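Local coordinates for protein ATP-dependent protease subunit HslV (Trypanosoma brucei brucei, PDB 4HNZ) that forms the proteolytic chamber of the mitochondrial HslVU protease, hydrolysing proteins that its ATPase partner HslU has unfolded, and thereby helps regulate mitochondrial DNA replication, at residues M153-A156 with T157-V161; R36-N39 with D40-I44. All coordinates share one frame; numbering follows the deposited sequence.

Contact 1. Residues M153-A156 with T157-V161. With MG (magnesium ion), chain M.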
ATOM      1  N   MET A 153      23.933  30.551  -0.582  1.00 18.22           N
ATOM      2  CA  MET A 153      23.961  29.544   0.470  1.00 18.41           C
ATOM      3  C   MET A 153      23.285  29.968   1.740  1.00 18.03           C
ATOM      4  O   MET A 153      22.661  29.122   2.408  1.00 18.24           O
ATOM      5  CB  MET A 153      25.388  29.136   0.825  1.00 19.31           C
ATOM      6  CG  MET A 153      26.140  28.411  -0.250  1.00 20.39           C
ATOM      7  SD  MET A 153      25.533  26.746  -0.604  1.00 23.14           S
ATOM      8  CE  MET A 153      26.159  25.839   0.812  1.00 22.26           C
ATOM      9  N   ARG A 154      23.453  31.204   2.155  1.00 17.90           N
ATOM     10  CA  ARG A 154      22.768  31.669   3.373  1.00 18.98           C
ATOM     11  C   ARG A 154      21.274  31.537   3.169  1.00 16.79           C
ATOM     12  O   ARG A 154      20.567  31.042   4.034  1.00 16.75           O
ATOM     13  CB  ARG A 154      23.114  33.121   3.747  1.00 21.53           C
ATOM     14  CG  ARG A 154      22.324  33.705   4.957  1.00 24.96           C
ATOM     15  CD  ARG A 154      22.861  33.295   6.355  1.00 29.68           C
ATOM     16  NE  ARG A 154      24.357  33.310   6.561  1.00 37.57           N
ATOM     17  CZ  ARG A 154      25.211  34.379   6.386  1.00 43.17           C
ATOM     18  NH1 ARG A 154      24.751  35.559   5.943  1.00 44.26           N
ATOM     19  NH2 ARG A 154      26.552  34.290   6.633  1.00 40.55           N
ATOM     20  N   ILE A 155      20.807  31.931   2.000  1.00 15.88           N
ATOM     21  CA  ILE A 155      19.401  31.866   1.694  1.00 16.24           C
ATOM     22  C   ILE A 155      18.885  30.446   1.574  1.00 15.49           C
ATOM     23  O   ILE A 155      17.840  30.108   2.205  1.00 16.82           O
ATOM     24  CB  ILE A 155      19.068  32.665   0.407  1.00 16.36           C
ATOM     25  CG1 ILE A 155      19.235  34.153   0.727  1.00 16.19           C
ATOM     26  CG2 ILE A 155      17.654  32.377  -0.083  1.00 15.95           C
ATOM     27  CD1 ILE A 155      19.340  34.998  -0.494  1.00 16.72           C
ATOM     28  N   ALA A 156      19.597  29.601   0.852  1.00 14.24           N
ATOM     29  CA  ALA A 156      19.136  28.247   0.640  1.00 13.81           C
ATOM     30  C   ALA A 156      19.134  27.479   1.930  1.00 13.90           C
ATOM     31  O   ALA A 156      18.201  26.720   2.216  1.00 14.08           O
ATOM     32  CB  ALA A 156      19.986  27.548  -0.396  1.00 13.64           C
ATOM     33  N   THR A 157      20.202  27.608   2.700  1.00 14.61           N
ATOM     34  CA  THR A 157      20.340  26.810   3.932  1.00 14.75           C
ATOM     35  C   THR A 157      19.453  27.283   5.059  1.00 15.01           C
ATOM     36  O   THR A 157      19.074  26.477   5.926  1.00 15.11           O
ATOM     37  CB  THR A 157      21.802  26.675   4.399  1.00 14.99           C
ATOM     38  OG1 THR A 157      22.363  27.937   4.756  1.00 15.55           O
ATOM     39  CG2 THR A 157      22.674  26.013   3.284  1.00 14.47           C
ATOM     40  N   ASP A 158      19.071  28.545   5.036  1.00 15.59           N
ATOM     41  CA  ASP A 158      18.020  29.004   5.943  1.00 16.50           C
ATOM     42  C   ASP A 158      16.698  28.366   5.630  1.00 15.19           C
ATOM     43  O   ASP A 158      15.944  28.089   6.517  1.00 15.63           O
ATOM     44  CB  ASP A 158      17.835  30.514   5.890  1.00 18.89           C
ATOM     45  CG  ASP A 158      18.968  31.280   6.608  1.00 22.43           C
ATOM     46  OD1 ASP A 158      19.773  30.612   7.332  1.00 24.61           O
ATOM     47  OD2 ASP A 158      19.082  32.541   6.406  1.00 24.91           O
ATOM     48  N   ILE A 159      16.410  28.095   4.378  1.00 14.37           N
ATOM     49  CA  ILE A 159      15.135  27.448   4.006  1.00 13.34           C
ATOM     50  C   ILE A 159      15.106  25.927   4.168  1.00 12.75           C
ATOM     51  O   ILE A 159      14.081  25.345   4.607  1.00 13.32           O
ATOM     52  CB  ILE A 159      14.784  27.813   2.574  1.00 13.29           C
ATOM     53  CG1 ILE A 159      14.422  29.310   2.512  1.00 13.75           C
ATOM     54  CG2 ILE A 159      13.644  27.000   2.002  1.00 13.33           C
ATOM     55  CD1 ILE A 159      14.397  29.815   1.070  1.00 14.09           C
ATOM     56  N   ASP A 160      16.194  25.277   3.788  1.00 11.76           N
ATOM     57  CA  ASP A 160      16.309  23.831   3.825  1.00 11.45           C
ATOM     58  C   ASP A 160      16.654  23.373   5.251  1.00 11.43           C
ATOM     59  O   ASP A 160      17.738  23.598   5.726  1.00 11.19           O
ATOM     60  CB  ASP A 160      17.404  23.382   2.843  1.00 11.54           C
ATOM     61  CG  ASP A 160      17.572  21.856   2.767  1.00 11.71           C
ATOM     62  OD1 ASP A 160      16.633  21.113   3.152  1.00 12.16           O
ATOM     63  OD2 ASP A 160      18.680  21.419   2.377  1.00 11.38           O
ATOM     64  N   VAL A 161      15.727  22.655   5.892  1.00 11.51           N
ATOM     65  CA  VAL A 161      15.986  22.111   7.183  1.00 11.99           C
ATOM     66  C   VAL A 161      17.116  21.091   7.158  1.00 12.41           C
ATOM     67  O   VAL A 161      17.658  20.782   8.206  1.00 12.70           O
ATOM     68  CB  VAL A 161      14.732  21.468   7.830  1.00 12.45           C
ATOM     69  CG1 VAL A 161      13.577  22.462   7.871  1.00 12.53           C
ATOM     70  CG2 VAL A 161      14.263  20.218   7.095  1.00 12.58           C
TER
HETATM   71 MG    MG M 200      18.711  24.938   7.608  1.00 17.23          MG
HETATM   72  O   HOH W   1      18.722  23.286   9.612  1.00 11.88           O
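Thr157 N donates to Met153 O at 2.9 Å, and the same i to i+4 spacing is repeated from Asp158 N to Arg154 O, from Ile159 N to Ile155 O and from Asp160 N to Ala156 O (2.9 Å), Ile159 N also bonding Ala156 O weakly; this helical bonding runs out where Asp160 leaves helical geometry. This is the C-terminal end of helix 145-159 in the Ntn-hydrolase fold of the proteasome family, and it illustrates how a helix end can become a metal site. Thr157 turns its hydroxyl back onto the preceding turn: with OG1 between its own backbone N and carbonyl carbon (chi1 64°), OG1 bonds Met153 O at 2.6 Å. That carbonyl oxygen is therefore gripped twice, the hydroxyl and the amide of Thr157 arriving from opposite faces of its plane. On the exposed flank Arg154 and Asp158 run side by side, their side chains touching through the aliphatic CG of Arg154 and OD2 of Asp158, 3.7 Å apart; the carboxylate lies beside Arg154 O, and Arg154 NE stays 5.3 Å from Asp158 OD2. On another flank CG2 of Ile155 meets CD1 of Ile159 at 4.3 Å, Ile159 also packing on Ile26 of a neighbouring subunit. The carboxylate of Asp160 is held by Ser125 OG and Phe162 N, near the probable catalytic Thr1. The carbonyls of Thr157, in the last turn, and Asp160, just after it, converge with that of Ser163 on magnesium, 2.3 Å from Thr157 O; a water on the ion also donates to Val161 O.

Contact 2. Residues R36-N39 with D40-I44; sequences RRIN and DDVVI
Arg36 and Ile44 face each other as an antiparallel hydrogen-bonded pair, Arg36 N reaching Ile44 O at 2.7 Å and Ile44 N returning to Arg36 O, while CB of Arg36 lies against CG2 of Ile44. The guanidinium of Arg36 leads away, toward Cys33 O. Arg37, on the other face of the sheet, pairs with Val43 without backbone bonds. Its chain, bent at chi2 (102°), brings the guanidinium back over the turn: CG1 of Val43 sits over one face, offset toward the rim, and NH2 bonds Asp40 O at 2.6 Å. That oxygen lies close to the guanidinium plane, whereas NH2 stands above the carbonyl plane; NH1 forms a salt bridge with Glu170. Strands 35-39 and 42-48 form a beta hairpin, strand 35-39 being the outermost strand, within this chain, of the antiparallel sheet continued by strand 93-98. Ile38 N donates to Val42 O at 2.9 Å, and its side chain spreads across two neighbours, CD1 against Val42 CG1 and CG2 against Ile44 CG2 at 3.8 Å, and also touches Glu61 and Ile64 of helix 50-66. CG of Asn39 lies between its backbone N and carbonyl carbon (chi1 61°), which carries OD1 into the turn, where it accepts Asp41 N at 2.7 Å, the donor lying in the amide's carbonyl plane.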
ATOM      1  N   ARG A  36      35.788  17.627  -1.995  1.00 26.92           N
ATOM      2  CA  ARG A  36      37.092  17.000  -2.047  1.00 28.83           C
ATOM      3  C   ARG A  36      37.871  17.594  -3.192  1.00 30.62           C
ATOM      4  O   ARG A  36      37.309  17.927  -4.252  1.00 31.38           O
ATOM      5  CB  ARG A  36      36.967  15.501  -2.238  1.00 30.36           C
ATOM      6  CG  ARG A  36      36.357  14.729  -1.087  1.00 31.44           C
ATOM      7  CD  ARG A  36      37.218  14.710   0.173  1.00 34.19           C
ATOM      8  NE  ARG A  36      36.585  13.851   1.200  1.00 35.53           N
ATOM      9  CZ  ARG A  36      35.556  14.203   1.990  1.00 37.43           C
ATOM     10  NH1 ARG A  36      35.010  15.415   1.933  1.00 38.46           N
ATOM     11  NH2 ARG A  36      35.063  13.333   2.856  1.00 38.74           N
ATOM     12  N   ARG A  37      39.142  17.781  -2.946  1.00 32.67           N
ATOM     13  CA  ARG A  37      40.076  18.192  -3.946  1.00 37.22           C
ATOM     14  C   ARG A  37      40.551  16.865  -4.533  1.00 37.02           C
ATOM     15  O   ARG A  37      41.093  16.063  -3.818  1.00 37.05           O
ATOM     16  CB  ARG A  37      41.223  18.908  -3.237  1.00 41.32           C
ATOM     17  CG  ARG A  37      42.226  19.621  -4.126  1.00 44.47           C
ATOM     18  CD  ARG A  37      41.988  21.116  -4.140  1.00 45.62           C
ATOM     19  NE  ARG A  37      42.485  21.712  -5.375  1.00 46.71           N
ATOM     20  CZ  ARG A  37      42.229  22.952  -5.768  1.00 47.99           C
ATOM     21  NH1 ARG A  37      41.486  23.773  -5.026  1.00 48.56           N
ATOM     22  NH2 ARG A  37      42.710  23.379  -6.923  1.00 51.29           N
ATOM     23  N   ILE A  38      40.302  16.557  -5.805  1.00 37.36           N
ATOM     24  CA  ILE A  38      40.884  15.294  -6.327  1.00 39.64           C
ATOM     25  C   ILE A  38      42.242  15.497  -7.012  1.00 37.93           C
ATOM     26  O   ILE A  38      43.016  14.576  -7.095  1.00 38.19           O
ATOM     27  CB  ILE A  38      39.919  14.466  -7.194  1.00 41.26           C
ATOM     28  CG1 ILE A  38      39.668  15.101  -8.543  1.00 40.72           C
ATOM     29  CG2 ILE A  38      38.603  14.246  -6.434  1.00 41.24           C
ATOM     30  CD1 ILE A  38      38.444  14.476  -9.198  1.00 45.76           C
ATOM     31  N   ASN A  39      42.488  16.673  -7.564  1.00 37.14           N
ATOM     32  CA  ASN A  39      43.842  17.069  -7.954  1.00 38.71           C
ATOM     33  C   ASN A  39      43.863  18.585  -7.966  1.00 38.82           C
ATOM     34  O   ASN A  39      42.903  19.204  -7.503  1.00 38.73           O
ATOM     35  CB  ASN A  39      44.280  16.450  -9.305  1.00 36.73           C
ATOM     36  CG  ASN A  39      43.391  16.860 -10.484  1.00 37.24           C
ATOM     37  OD1 ASN A  39      43.064  18.029 -10.690  1.00 35.61           O
ATOM     38  ND2 ASN A  39      42.994  15.874 -11.269  1.00 37.85           N
ATOM     39  N   ASP A  40      44.920  19.160  -8.515  1.00 40.51           N
ATOM     40  CA  ASP A  40      45.086  20.602  -8.539  1.00 44.11           C
ATOM     41  C   ASP A  40      44.048  21.335  -9.361  1.00 41.19           C
ATOM     42  O   ASP A  40      43.817  22.520  -9.140  1.00 41.20           O
ATOM     43  CB  ASP A  40      46.465  20.966  -9.107  1.00 48.08           C
ATOM     44  CG  ASP A  40      47.593  20.541  -8.190  1.00 53.38           C
ATOM     45  OD1 ASP A  40      47.527  20.816  -6.974  1.00 54.61           O
ATOM     46  OD2 ASP A  40      48.532  19.883  -8.670  1.00 59.88           O
ATOM     47  N   ASP A  41      43.455  20.638 -10.315  1.00 38.71           N
ATOM     48  CA  ASP A  41      42.559  21.257 -11.258  1.00 36.99           C
ATOM     49  C   ASP A  41      41.096  20.895 -11.014  1.00 34.15           C
ATOM     50  O   ASP A  41      40.254  21.412 -11.704  1.00 32.85           O
ATOM     51  CB  ASP A  41      42.941  20.828 -12.684  1.00 38.86           C
ATOM     52  CG  ASP A  41      44.377  21.188 -13.045  1.00 43.28           C
ATOM     53  OD1 ASP A  41      44.867  22.291 -12.636  1.00 46.94           O
ATOM     54  OD2 ASP A  41      45.025  20.359 -13.705  1.00 44.74           O
ATOM     55  N   VAL A  42      40.804  19.981 -10.090  1.00 30.31           N
ATOM     56  CA  VAL A  42      39.481  19.381 -10.037  1.00 27.26           C
ATOM     57  C   VAL A  42      38.990  19.209  -8.600  1.00 26.68           C
ATOM     58  O   VAL A  42      39.670  18.630  -7.748  1.00 26.12           O
ATOM     59  CB  VAL A  42      39.438  18.018 -10.754  1.00 26.35           C
ATOM     60  CG1 VAL A  42      38.081  17.419 -10.645  1.00 26.35           C
ATOM     61  CG2 VAL A  42      39.809  18.157 -12.216  1.00 27.14           C
ATOM     62  N   VAL A  43      37.810  19.754  -8.340  1.00 25.79           N
ATOM     63  CA  VAL A  43      37.198  19.619  -7.032  1.00 24.82           C
ATOM     64  C   VAL A  43      35.816  19.044  -7.217  1.00 23.93           C
ATOM     65  O   VAL A  43      35.192  19.133  -8.284  1.00 23.32           O
ATOM     66  CB  VAL A  43      37.126  20.959  -6.274  1.00 25.10           C
ATOM     67  CG1 VAL A  43      38.491  21.516  -6.024  1.00 26.07           C
ATOM     68  CG2 VAL A  43      36.335  21.997  -7.056  1.00 25.25           C
ATOM     69  N   ILE A  44      35.355  18.380  -6.187  1.00 25.28           N
ATOM     70  CA  ILE A  44      34.085  17.670  -6.276  1.00 26.05           C
ATOM     71  C   ILE A  44      33.304  17.776  -4.962  1.00 23.94           C
ATOM     72  O   ILE A  44      33.906  17.854  -3.897  1.00 24.89           O
ATOM     73  CB  ILE A  44      34.282  16.213  -6.663  1.00 28.08           C
ATOM     74  CG1 ILE A  44      32.952  15.482  -6.626  1.00 30.77           C
ATOM     75  CG2 ILE A  44      35.161  15.527  -5.672  1.00 31.52           C
ATOM     76  CD1 ILE A  44      32.994  14.237  -7.474  1.00 35.10           C
TER

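How the contacts relate
The two contacts show the same principle at separate places in one subunit: at the end of a helix and in the turn of a hairpin, side chains bond backbone groups. Contact 2 precedes contact 1 in the chain, and they lie on opposite sides of its centre, with their own centres about 25 Å apart and nearest atoms about 12 Å apart. Strand 167-172 touches both, through Trp167 at contact 1 and Glu170 and Leu172 at contact 2. The side chain of Thr1, the probable nucleophile, is about 6 Å from that of Asp160 and about 11 Å from that of Arg36. Magnesium belongs to contact 1, whose residues also meet neighbouring subunits; no other chain of the assembly touches contact 2.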